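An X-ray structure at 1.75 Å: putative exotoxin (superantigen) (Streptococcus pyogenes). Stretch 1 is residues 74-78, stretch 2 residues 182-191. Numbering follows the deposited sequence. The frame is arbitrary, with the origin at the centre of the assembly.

Stretch 1 (74-78) GLPYI
Stretch 2 (182-191) TRSDIFKKYK

The contact joins an irregular segment, residues 74-78, to a short helix that begins at Arg183, and three residues cover most of its surface: Leu75 and Tyr77 (69 Å² each) and Phe187 (66 Å²), out of 303 Å² summed over both sides. The backbone register is set by Tyr77 and Ser184, whose CA atoms lie 4.9 Å apart.

Leu75 (phi/psi -95/123) points its CA-to-CB bond toward the helix and adopts chi1 m, chi2 t. Its CB sits over one face of the Phe187 ring, 3.8 Å from the centroid and 27° off the ring normal, which is the geometry of a CH-pi contact; the closest approach is Leu75 CB to Phe187 CE2 at 3.4 Å. Leu75 CD1 also reaches Tyr190 CE2 at 4.1 Å, an oblique approach to a second ring that also carries chi1 m.

Phe187 (-86/-13; chi1 -60°, chi2 -16°) points toward the segment and meets three consecutive residues. Besides Leu75 over its face, Pro76 O lies near the ring plane at the edge, 3.6 Å from Phe187 CE2, and Tyr77 CB comes obliquely to 4.1 Å from Phe187 CD2. Pro76 (-66/136, C-gamma endo) directs its CB away, so it meets the helix through its carbonyl.

Tyr77 (-110/-11) leaves its backbone sideways with chi1 p (61°) and chi2 84°. Tyr77 CB packs on the helix backbone, 3.8 Å from Ser184 CA and 4.2 Å from Arg183 C. Ser184, with chi1 t, brings its OG to 4.1 Å from Tyr77 CD1, oblique to the ring.

No direct hydrogen bond crosses the contact; two waters supply the polar links. Water 1 donates to Pro76 O (2.8 Å) and accepts from Arg183 NH1 (3.0 Å). Arg183 starts toward the segment, but its extended side chain (chi1 -89°, chi2 and chi3 t) leads away at its end. Water 2 donates to Tyr77 O (2.7 Å) and accepts from Ser184 N (3.0 Å), an amide of the first helical turn.

Thr182 caps that turn: Asp185 N donates to Thr182 OG1 (3.1 Å, 165°), and in return Thr182 N donates to Asp185 OD2 (3.1 Å, 172°), with Thr182 in chi1 p and Asp185 in m. Helical bonds run from Ile186 N to Thr182 O (3.0 Å) and from Phe187 N to Arg183 O (2.8 Å). Tyr190 N then donates to Phe187 O (2.8 Å), a three-residue spacing consistent with the 3-10 segment starting at Lys189.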

# COMPACT_ATOMS: atom_id res chain seq x y z
N GLY A 74 -7.99 -0.63 7.53
CA GLY A 74 -7.10 0.35 8.10
C GLY A 74 -5.89 0.61 7.23
O GLY A 74 -5.47 -0.24 6.45
N LEU A 75 -5.33 1.81 7.37
CA LEU A 75 -4.16 2.17 6.58
C LEU A 75 -2.92 1.90 7.40
O LEU A 75 -2.77 2.41 8.51
CB LEU A 75 -4.25 3.65 6.18
CG LEU A 75 -5.60 4.05 5.58
CD1 LEU A 75 -5.57 5.53 5.15
CD2 LEU A 75 -5.91 3.17 4.38
N PRO A 76 -2.00 1.06 6.88
CA PRO A 76 -0.77 0.74 7.62
C PRO A 76 0.12 1.97 7.76
O PRO A 76 0.30 2.71 6.79
CB PRO A 76 -0.14 -0.35 6.77
CG PRO A 76 -0.50 0.07 5.38
CD PRO A 76 -1.98 0.44 5.54
N TYR A 77 0.67 2.19 8.95
CA TYR A 77 1.53 3.35 9.16
C TYR A 77 3.00 3.00 9.33
O TYR A 77 3.88 3.88 9.32
CB TYR A 77 1.02 4.16 10.36
CG TYR A 77 1.01 3.42 11.68
CD1 TYR A 77 2.15 3.33 12.47
CD2 TYR A 77 -0.16 2.80 12.14
CE1 TYR A 77 2.14 2.65 13.69
CE2 TYR A 77 -0.18 2.12 13.36
CZ TYR A 77 0.96 2.05 14.13
OH TYR A 77 0.94 1.37 15.33
N ILE A 78 3.29 1.71 9.49
CA ILE A 78 4.66 1.26 9.65
C ILE A 78 4.73 -0.22 9.34
O ILE A 78 3.75 -0.94 9.52
CB ILE A 78 5.17 1.51 11.09
CG1 ILE A 78 6.68 1.33 11.15
CG2 ILE A 78 4.50 0.54 12.07
CD1 ILE A 78 7.45 2.43 10.46
N THR A 182 4.37 12.32 8.95
CA THR A 182 4.58 10.93 8.52
C THR A 182 3.20 10.30 8.42
O THR A 182 2.21 10.90 8.84
CB THR A 182 5.37 10.12 9.56
OG1 THR A 182 4.62 10.05 10.78
CG2 THR A 182 6.72 10.76 9.84
N ARG A 183 3.11 9.08 7.89
CA ARG A 183 1.82 8.42 7.80
C ARG A 183 1.25 8.21 9.19
O ARG A 183 0.05 8.37 9.41
CB ARG A 183 1.93 7.08 7.06
CG ARG A 183 1.77 7.22 5.56
CD ARG A 183 2.00 5.91 4.83
NE ARG A 183 1.75 6.08 3.40
CZ ARG A 183 2.29 5.32 2.44
NH1 ARG A 183 3.11 4.33 2.76
NH2 ARG A 183 2.00 5.56 1.17
N SER A 184 2.12 7.88 10.14
CA SER A 184 1.69 7.69 11.52
C SER A 184 1.03 8.97 12.03
O SER A 184 -0.04 8.92 12.64
CB SER A 184 2.88 7.34 12.42
OG SER A 184 2.46 7.17 13.76
N ASP A 185 1.68 10.11 11.80
CA ASP A 185 1.13 11.39 12.26
C ASP A 185 -0.24 11.66 11.66
O ASP A 185 -1.16 12.06 12.38
CB ASP A 185 2.05 12.56 11.87
CG ASP A 185 3.40 12.51 12.55
OD1 ASP A 185 3.48 12.05 13.71
OD2 ASP A 185 4.37 12.97 11.93
N ILE A 186 -0.37 11.44 10.36
CA ILE A 186 -1.61 11.71 9.64
C ILE A 186 -2.74 10.72 9.93
O ILE A 186 -3.91 11.10 9.96
CB ILE A 186 -1.36 11.74 8.11
CG1 ILE A 186 -0.44 12.92 7.77
CG2 ILE A 186 -2.67 11.89 7.35
CD1 ILE A 186 0.15 12.88 6.38
N PHE A 187 -2.38 9.47 10.17
CA PHE A 187 -3.39 8.44 10.44
C PHE A 187 -3.80 8.34 11.91
O PHE A 187 -4.80 7.70 12.22
CB PHE A 187 -2.89 7.06 9.98
CG PHE A 187 -2.58 6.96 8.51
CD1 PHE A 187 -3.04 7.91 7.60
CD2 PHE A 187 -1.84 5.88 8.03
CE1 PHE A 187 -2.78 7.79 6.23
CE2 PHE A 187 -1.57 5.74 6.67
CZ PHE A 187 -2.04 6.70 5.76
N LYS A 188 -3.05 8.96 12.81
CA LYS A 188 -3.38 8.88 14.23
C LYS A 188 -4.82 9.29 14.54
O LYS A 188 -5.41 8.80 15.50
CB LYS A 188 -2.40 9.72 15.06
CG LYS A 188 -1.55 8.89 16.00
CD LYS A 188 -0.46 9.72 16.67
CE LYS A 188 0.30 8.91 17.71
NZ LYS A 188 0.92 7.68 17.15
N LYS A 189 -5.38 10.18 13.73
CA LYS A 189 -6.75 10.62 13.95
C LYS A 189 -7.72 9.43 13.95
O LYS A 189 -8.74 9.45 14.64
CB LYS A 189 -7.18 11.63 12.88
CG LYS A 189 -7.01 11.15 11.43
CD LYS A 189 -7.63 12.15 10.45
CE LYS A 189 -7.40 11.76 8.99
NZ LYS A 189 -6.03 12.06 8.51
N TYR A 190 -7.38 8.38 13.21
CA TYR A 190 -8.26 7.22 13.12
C TYR A 190 -8.28 6.37 14.38
O TYR A 190 -9.02 5.40 14.45
CB TYR A 190 -7.89 6.35 11.90
CG TYR A 190 -7.93 7.08 10.57
CD1 TYR A 190 -9.03 7.85 10.21
CD2 TYR A 190 -6.85 7.00 9.67
CE1 TYR A 190 -9.08 8.52 8.99
CE2 TYR A 190 -6.89 7.67 8.44
CZ TYR A 190 -8.01 8.43 8.11
OH TYR A 190 -8.07 9.09 6.90
N LYS A 191 -7.47 6.72 15.37
CA LYS A 191 -7.47 5.95 16.61
C LYS A 191 -8.81 6.07 17.33
O LYS A 191 -9.12 5.25 18.19
CB LYS A 191 -6.33 6.39 17.53
CG LYS A 191 -4.96 6.01 17.02
CD LYS A 191 -3.85 6.41 17.98
CE LYS A 191 -4.04 5.77 19.35
NZ LYS A 191 -2.83 5.99 20.20
O HOH W 1 2.53 2.64 5.16
O HOH W 2 4.69 6.47 9.69